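Local atomic coordinates of putative oxidoreductase molybdopterin-binding subunit (Sulfolobus tokodaii, PDB entry 4ZOH), a protein that probably serves as the large, molybdenum-cofactor-carrying subunit of an oxidoreductase of the xanthine dehydrogenase and aldehyde oxidase family. Residues A[564-576]-A[584-596]. Residues are numbered along the deposited sequence; the frame is centred on the assembly and turned at random.
Sequences PTTPYGVHLALVK and FVKKYVAVDDVGT. With MCN (pterin cytosine dinucleotide), chain D.
His571 reaches across a beta hairpin and is held in its ring plane at both nitrogens. ND1 meets Tyr588 OH at 2.6 Å, and either may be the donor. NE2 gives its proton to Asp592 OD1 at 2.7 Å, on the syn lone pair of that oxygen. Ala590 CB sits over one face of the imidazole, 3.5 Å from its centroid, in a CH-pi contact. With CG beside its backbone N (chi1 -73°), His571 lays its ring over Ala590, between Tyr588 and Asp592. The His571 and Tyr588 rings meet rim to rim, their planes at 87°. An alanine in place of His571 would probably leave Tyr588 OH and Asp592 OD1 without this shared partner and uncover the methyl of Ala590.

On the opposite face of the sheet, the Tyr568 ring lies over Asp593 CB, 3.9 Å from the ring centroid. Its OH makes a weak bond to Asp593 OD2 and also bonds Asn384 N. Asp593 OD1 accepts from Gly595 N at 3.0 Å, forming an Asx turn. Beyond it, Thr596 O takes a hydrogen bond from N4 of the cofactor's cytosine at 2.8 Å. Further along this face, Val570 lies beside Val591, and Leu572 beside Val589. The strands 568-576 and 584-593 run antiparallel, with a classic beta bulge where Lys586 and Lys587 both face Leu574.

The hairpin supplies the two middle strands of a four-stranded sheet, between strands 405-412 and 651-655. Trp653 bonds the second oxygen of Asp592. Helices 600-619 and 673-688 pack on the His571 and Tyr588 face. Helix 385-401 packs on the other, against Tyr568, Val570 and Leu572.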
loop_
_atom_site.group_PDB
_atom_site.type_symbol
_atom_site.label_atom_id
_atom_site.label_comp_id
_atom_site.label_asym_id
_atom_site.label_seq_id
_atom_site.Cartn_x
_atom_site.Cartn_y
_atom_site.Cartn_z
ATOM N N PRO A 564 1.141 18.865 -35.847
ATOM C CA PRO A 564 2.113 19.195 -34.796
ATOM C C PRO A 564 2.616 20.686 -34.931
ATOM O O PRO A 564 2.881 21.135 -36.037
ATOM C CB PRO A 564 3.270 18.209 -35.060
ATOM C CG PRO A 564 2.694 17.101 -35.912
ATOM C CD PRO A 564 1.321 17.501 -36.398
ATOM N N THR A 565 2.672 21.429 -33.829
ATOM C CA THR A 565 3.230 22.779 -33.789
ATOM C C THR A 565 4.751 22.714 -33.717
ATOM O O THR A 565 5.322 21.801 -33.081
ATOM C CB THR A 565 2.639 23.575 -32.634
ATOM O OG1 THR A 565 2.916 24.969 -32.805
ATOM C CG2 THR A 565 3.163 23.074 -31.241
ATOM N N THR A 566 5.421 23.661 -34.389
ATOM C CA THR A 566 6.872 23.527 -34.660
ATOM C C THR A 566 7.730 24.641 -33.995
ATOM O O THR A 566 7.692 25.784 -34.466
ATOM C CB THR A 566 7.138 23.514 -36.191
ATOM O OG1 THR A 566 6.642 24.753 -36.763
ATOM C CG2 THR A 566 6.438 22.266 -36.886
ATOM N N PRO A 567 8.464 24.339 -32.867
ATOM C CA PRO A 567 9.421 25.356 -32.360
ATOM C C PRO A 567 10.676 25.260 -33.189
ATOM O O PRO A 567 10.845 24.287 -33.929
ATOM C CB PRO A 567 9.731 24.869 -30.939
ATOM C CG PRO A 567 9.634 23.365 -31.051
ATOM C CD PRO A 567 8.402 23.173 -31.948
ATOM N N TYR A 568 11.572 26.224 -33.016
ATOM C CA TYR A 568 12.824 26.297 -33.766
ATOM C C TYR A 568 13.801 27.120 -32.926
ATOM O O TYR A 568 13.393 27.870 -32.027
ATOM C CB TYR A 568 12.583 26.987 -35.155
ATOM C CG TYR A 568 11.948 28.376 -35.026
ATOM C CD1 TYR A 568 12.744 29.544 -35.057
ATOM C CD2 TYR A 568 10.569 28.525 -34.812
ATOM C CE1 TYR A 568 12.147 30.803 -34.936
ATOM C CE2 TYR A 568 9.978 29.771 -34.662
ATOM C CZ TYR A 568 10.781 30.911 -34.709
ATOM O OH TYR A 568 10.206 32.146 -34.527
ATOM N N GLY A 569 15.092 27.006 -33.205
ATOM C CA GLY A 569 16.022 27.915 -32.589
ATOM C C GLY A 569 17.410 27.753 -33.094
ATOM O O GLY A 569 17.641 27.000 -34.029
ATOM N N VAL A 570 18.349 28.487 -32.486
ATOM C CA VAL A 570 19.763 28.391 -32.854
ATOM C C VAL A 570 20.572 28.229 -31.542
ATOM O O VAL A 570 20.272 28.917 -30.555
ATOM C CB VAL A 570 20.209 29.606 -33.749
ATOM C CG1 VAL A 570 19.806 30.953 -33.106
ATOM C CG2 VAL A 570 21.720 29.611 -33.946
ATOM N N HIS A 571 21.572 27.336 -31.542
ATOM C CA HIS A 571 22.313 27.011 -30.367
ATOM C C HIS A 571 23.732 27.163 -30.812
ATOM O O HIS A 571 24.011 27.049 -31.997
ATOM C CB HIS A 571 22.051 25.551 -29.852
ATOM C CG HIS A 571 20.695 25.376 -29.203
ATOM N ND1 HIS A 571 20.464 24.464 -28.179
ATOM C CD2 HIS A 571 19.502 25.991 -29.433
ATOM C CE1 HIS A 571 19.212 24.605 -27.760
ATOM N NE2 HIS A 571 18.585 25.474 -28.536
ATOM N N LEU A 572 24.623 27.423 -29.844
ATOM C CA LEU A 572 25.987 27.772 -30.101
ATOM C C LEU A 572 26.842 27.254 -28.974
ATOM O O LEU A 572 26.421 27.288 -27.836
ATOM C CB LEU A 572 26.083 29.307 -30.117
ATOM C CG LEU A 572 25.247 30.043 -31.119
ATOM C CD1 LEU A 572 24.130 30.698 -30.395
ATOM C CD2 LEU A 572 26.097 31.158 -31.725
ATOM N N ALA A 573 28.015 26.749 -29.293
ATOM C CA ALA A 573 28.917 26.284 -28.268
ATOM C C ALA A 573 30.333 26.744 -28.567
ATOM O O ALA A 573 30.669 26.940 -29.726
ATOM C CB ALA A 573 28.889 24.786 -28.180
ATOM N N LEU A 574 31.149 26.858 -27.524
ATOM C CA LEU A 574 32.555 27.214 -27.632
ATOM C C LEU A 574 33.243 26.118 -26.926
ATOM O O LEU A 574 32.933 25.849 -25.750
ATOM C CB LEU A 574 32.871 28.579 -26.900
ATOM C CG LEU A 574 34.359 29.088 -26.925
ATOM C CD1 LEU A 574 34.672 29.696 -28.272
ATOM C CD2 LEU A 574 34.616 30.180 -25.861
ATOM N N VAL A 575 34.204 25.504 -27.572
ATOM C CA VAL A 575 34.845 24.336 -26.933
ATOM C C VAL A 575 36.326 24.475 -27.052
ATOM O O VAL A 575 36.776 25.251 -27.883
ATOM C CB VAL A 575 34.454 22.988 -27.646
ATOM C CG1 VAL A 575 32.932 22.767 -27.704
ATOM C CG2 VAL A 575 35.053 22.854 -29.057
ATOM N N LYS A 576 37.055 23.614 -26.348
ATOM C CA LYS A 576 38.496 23.467 -26.440
ATOM C C LYS A 576 38.817 21.986 -26.413
ATOM O O LYS A 576 38.088 21.219 -25.799
ATOM C CB LYS A 576 39.177 24.122 -25.226
ATOM C CG LYS A 576 39.289 25.646 -25.319
ATOM C CD LYS A 576 40.472 26.110 -24.477
ATOM C CE LYS A 576 41.811 25.844 -25.182
ATOM N NZ LYS A 576 42.155 26.867 -26.239
ATOM N N PHE A 584 36.366 20.138 -23.841
ATOM C CA PHE A 584 35.790 20.910 -22.729
ATOM C C PHE A 584 34.871 21.879 -23.358
ATOM O O PHE A 584 35.307 22.583 -24.262
ATOM C CB PHE A 584 36.900 21.696 -21.970
ATOM C CG PHE A 584 37.913 20.793 -21.358
ATOM C CD1 PHE A 584 37.721 20.295 -20.055
ATOM C CD2 PHE A 584 38.989 20.318 -22.119
ATOM C CE1 PHE A 584 38.630 19.396 -19.500
ATOM C CE2 PHE A 584 39.894 19.421 -21.581
ATOM C CZ PHE A 584 39.728 18.968 -20.256
ATOM N N VAL A 585 33.624 21.960 -22.887
ATOM C CA VAL A 585 32.686 22.951 -23.401
ATOM C C VAL A 585 32.676 24.161 -22.462
ATOM O O VAL A 585 32.156 24.064 -21.357
ATOM C CB VAL A 585 31.266 22.370 -23.518
ATOM C CG1 VAL A 585 30.275 23.396 -24.094
ATOM C CG2 VAL A 585 31.306 21.037 -24.288
ATOM N N LYS A 586 33.130 25.313 -22.950
ATOM C CA LYS A 586 33.229 26.564 -22.154
ATOM C C LYS A 586 31.964 27.281 -21.982
ATOM O O LYS A 586 31.649 27.812 -20.874
ATOM C CB LYS A 586 34.175 27.530 -22.857
ATOM C CG LYS A 586 35.608 27.032 -22.870
ATOM C CD LYS A 586 36.027 26.420 -21.528
ATOM C CE LYS A 586 37.286 25.623 -21.685
ATOM N NZ LYS A 586 37.247 25.103 -23.081
ATOM N N LYS A 587 31.235 27.381 -23.094
ATOM C CA LYS A 587 29.972 28.072 -23.116
ATOM C C LYS A 587 29.043 27.443 -24.090
ATOM O O LYS A 587 29.469 26.930 -25.119
ATOM C CB LYS A 587 30.127 29.527 -23.562
ATOM C CG LYS A 587 30.717 30.479 -22.514
ATOM C CD LYS A 587 30.447 31.959 -22.802
ATOM C CE LYS A 587 31.540 32.934 -22.315
ATOM N NZ LYS A 587 32.723 32.331 -21.617
ATOM N N TYR A 588 27.763 27.556 -23.781
ATOM C CA TYR A 588 26.742 27.074 -24.642
ATOM C C TYR A 588 25.669 28.114 -24.558
ATOM O O TYR A 588 25.261 28.479 -23.467
ATOM C CB TYR A 588 26.250 25.681 -24.131
ATOM C CG TYR A 588 25.341 24.944 -25.132
ATOM C CD1 TYR A 588 25.814 23.848 -25.930
ATOM C CD2 TYR A 588 24.025 25.362 -25.279
ATOM C CE1 TYR A 588 24.934 23.202 -26.845
ATOM C CE2 TYR A 588 23.179 24.744 -26.183
ATOM C CZ TYR A 588 23.624 23.663 -26.938
ATOM O OH TYR A 588 22.662 23.178 -27.795
ATOM N N VAL A 589 25.179 28.555 -25.718
ATOM C CA VAL A 589 24.031 29.435 -25.765
ATOM C C VAL A 589 22.872 28.785 -26.545
ATOM O O VAL A 589 23.098 28.295 -27.618
ATOM C CB VAL A 589 24.437 30.797 -26.430
ATOM C CG1 VAL A 589 23.232 31.719 -26.624
ATOM C CG2 VAL A 589 25.566 31.486 -25.612
ATOM N N ALA A 590 21.648 28.869 -26.026
ATOM C CA ALA A 590 20.464 28.347 -26.725
ATOM C C ALA A 590 19.567 29.523 -26.925
ATOM O O ALA A 590 19.229 30.266 -25.957
ATOM C CB ALA A 590 19.721 27.293 -25.875
ATOM N N VAL A 591 19.130 29.699 -28.170
ATOM C CA VAL A 591 18.050 30.668 -28.383
ATOM C C VAL A 591 16.875 29.918 -28.953
ATOM O O VAL A 591 16.979 29.456 -30.074
ATOM C CB VAL A 591 18.506 31.841 -29.309
ATOM C CG1 VAL A 591 17.321 32.790 -29.522
ATOM C CG2 VAL A 591 19.656 32.601 -28.651
ATOM N N ASP A 592 15.747 29.845 -28.250
ATOM C CA ASP A 592 14.611 29.022 -28.707
ATOM C C ASP A 592 13.337 29.814 -28.934
ATOM O O ASP A 592 13.033 30.797 -28.228
ATOM C CB ASP A 592 14.295 27.927 -27.665
ATOM C CG ASP A 592 15.425 26.887 -27.499
ATOM O OD1 ASP A 592 16.163 26.572 -28.444
ATOM O OD2 ASP A 592 15.610 26.385 -26.352
ATOM N N ASP A 593 12.521 29.373 -29.874
ATOM C CA ASP A 593 11.191 29.956 -29.912
ATOM C C ASP A 593 10.202 28.811 -29.748
ATOM O O ASP A 593 10.010 28.004 -30.666
ATOM C CB ASP A 593 10.940 30.758 -31.198
ATOM C CG ASP A 593 9.519 31.358 -31.268
ATOM O OD1 ASP A 593 8.662 31.051 -30.388
ATOM O OD2 ASP A 593 9.210 32.131 -32.219
ATOM N N VAL A 594 9.590 28.752 -28.572
ATOM C CA VAL A 594 8.668 27.666 -28.239
ATOM C C VAL A 594 7.269 28.162 -28.008
ATOM O O VAL A 594 6.459 27.530 -27.273
ATOM C CB VAL A 594 9.176 26.759 -27.058
ATOM C CG1 VAL A 594 10.348 25.900 -27.515
ATOM C CG2 VAL A 594 9.517 27.572 -25.791
ATOM N N GLY A 595 6.933 29.267 -28.684
ATOM C CA GLY A 595 5.611 29.862 -28.491
ATOM C C GLY A 595 5.515 30.502 -27.106
ATOM O O GLY A 595 6.561 30.784 -26.473
ATOM N N THR A 596 4.280 30.753 -26.631
ATOM C CA THR A 596 4.075 31.150 -25.222
ATOM C C THR A 596 4.852 30.244 -24.251
ATOM O O THR A 596 4.705 29.003 -24.324
ATOM C CB THR A 596 2.600 31.155 -24.874
ATOM O OG1 THR A 596 1.893 31.710 -25.983
ATOM C CG2 THR A 596 2.302 31.979 -23.555
HETATM N N1 MCN D . 7.178 24.476 -20.914
HETATM C C2 MCN D . 6.723 25.780 -20.813
HETATM N N3 MCN D . 6.394 26.511 -21.924
HETATM C C4 MCN D . 6.539 25.914 -23.170
HETATM C C5 MCN D . 6.998 24.603 -23.288
HETATM C C6 MCN D . 7.301 23.859 -22.147
HETATM O O2 MCN D . 6.577 26.354 -19.729
HETATM N N4 MCN D . 6.219 26.630 -24.227
HETATM C "C1'" MCN D . 7.480 23.767 -19.669
HETATM C C2D MCN D . 6.241 22.995 -19.208
HETATM O "O2'" MCN D . 5.454 23.713 -18.307
HETATM C "C3'" MCN D . 6.841 21.842 -18.447
HETATM C C4D MCN D . 7.905 21.468 -19.395
HETATM O O4D MCN D . 8.452 22.770 -19.880
HETATM O "O3'" MCN D . 7.391 22.207 -17.229
HETATM C "C5'" MCN D . 6.969 20.716 -20.322
HETATM O "O5'" MCN D . 7.528 20.466 -21.478
HETATM P PA MCN D . 6.696 19.939 -22.770
HETATM O O1A MCN D . 5.251 20.046 -22.779
HETATM O O2A MCN D . 7.540 20.608 -23.818
HETATM O O3A MCN D . 7.272 18.355 -22.689
HETATM P PB MCN D . 6.547 17.240 -21.775
HETATM O O1B MCN D . 5.454 16.603 -22.620
HETATM O O2B MCN D . 6.126 17.676 -20.441
HETATM O O3B MCN D . 7.738 16.299 -21.584
HETATM C C10 MCN D . 8.058 15.203 -22.485
HETATM C "C9'" MCN D . 9.519 15.238 -22.864
HETATM C "C8'" MCN D . 9.953 14.044 -23.533
HETATM S "S8'" MCN D . 9.111 13.485 -24.971
HETATM C "C7'" MCN D . 11.084 13.375 -23.173
HETATM S "S7'" MCN D . 11.723 11.977 -24.078
HETATM C "C6'" MCN D . 11.941 13.831 -22.097
HETATM C C7 MCN D . 11.648 15.333 -21.770
HETATM O "O9'" MCN D . 10.245 15.461 -21.660
HETATM N "N5'" MCN D . 11.889 12.976 -20.912
HETATM C C4A MCN D . 12.112 13.448 -19.604
HETATM N "N8'" MCN D . 12.276 15.708 -20.465
HETATM C C4B MCN D . 12.336 14.842 -19.413
HETATM N "N1'" MCN D . 12.602 15.360 -18.211
HETATM C "C2'" MCN D . 12.610 14.558 -17.149
HETATM N "N2'" MCN D . 12.855 15.102 -15.976
HETATM N "N3'" MCN D . 12.399 13.143 -17.243
HETATM C "C4'" MCN D . 12.160 12.554 -18.506
HETATM O "O4'" MCN D . 11.987 11.304 -18.602
#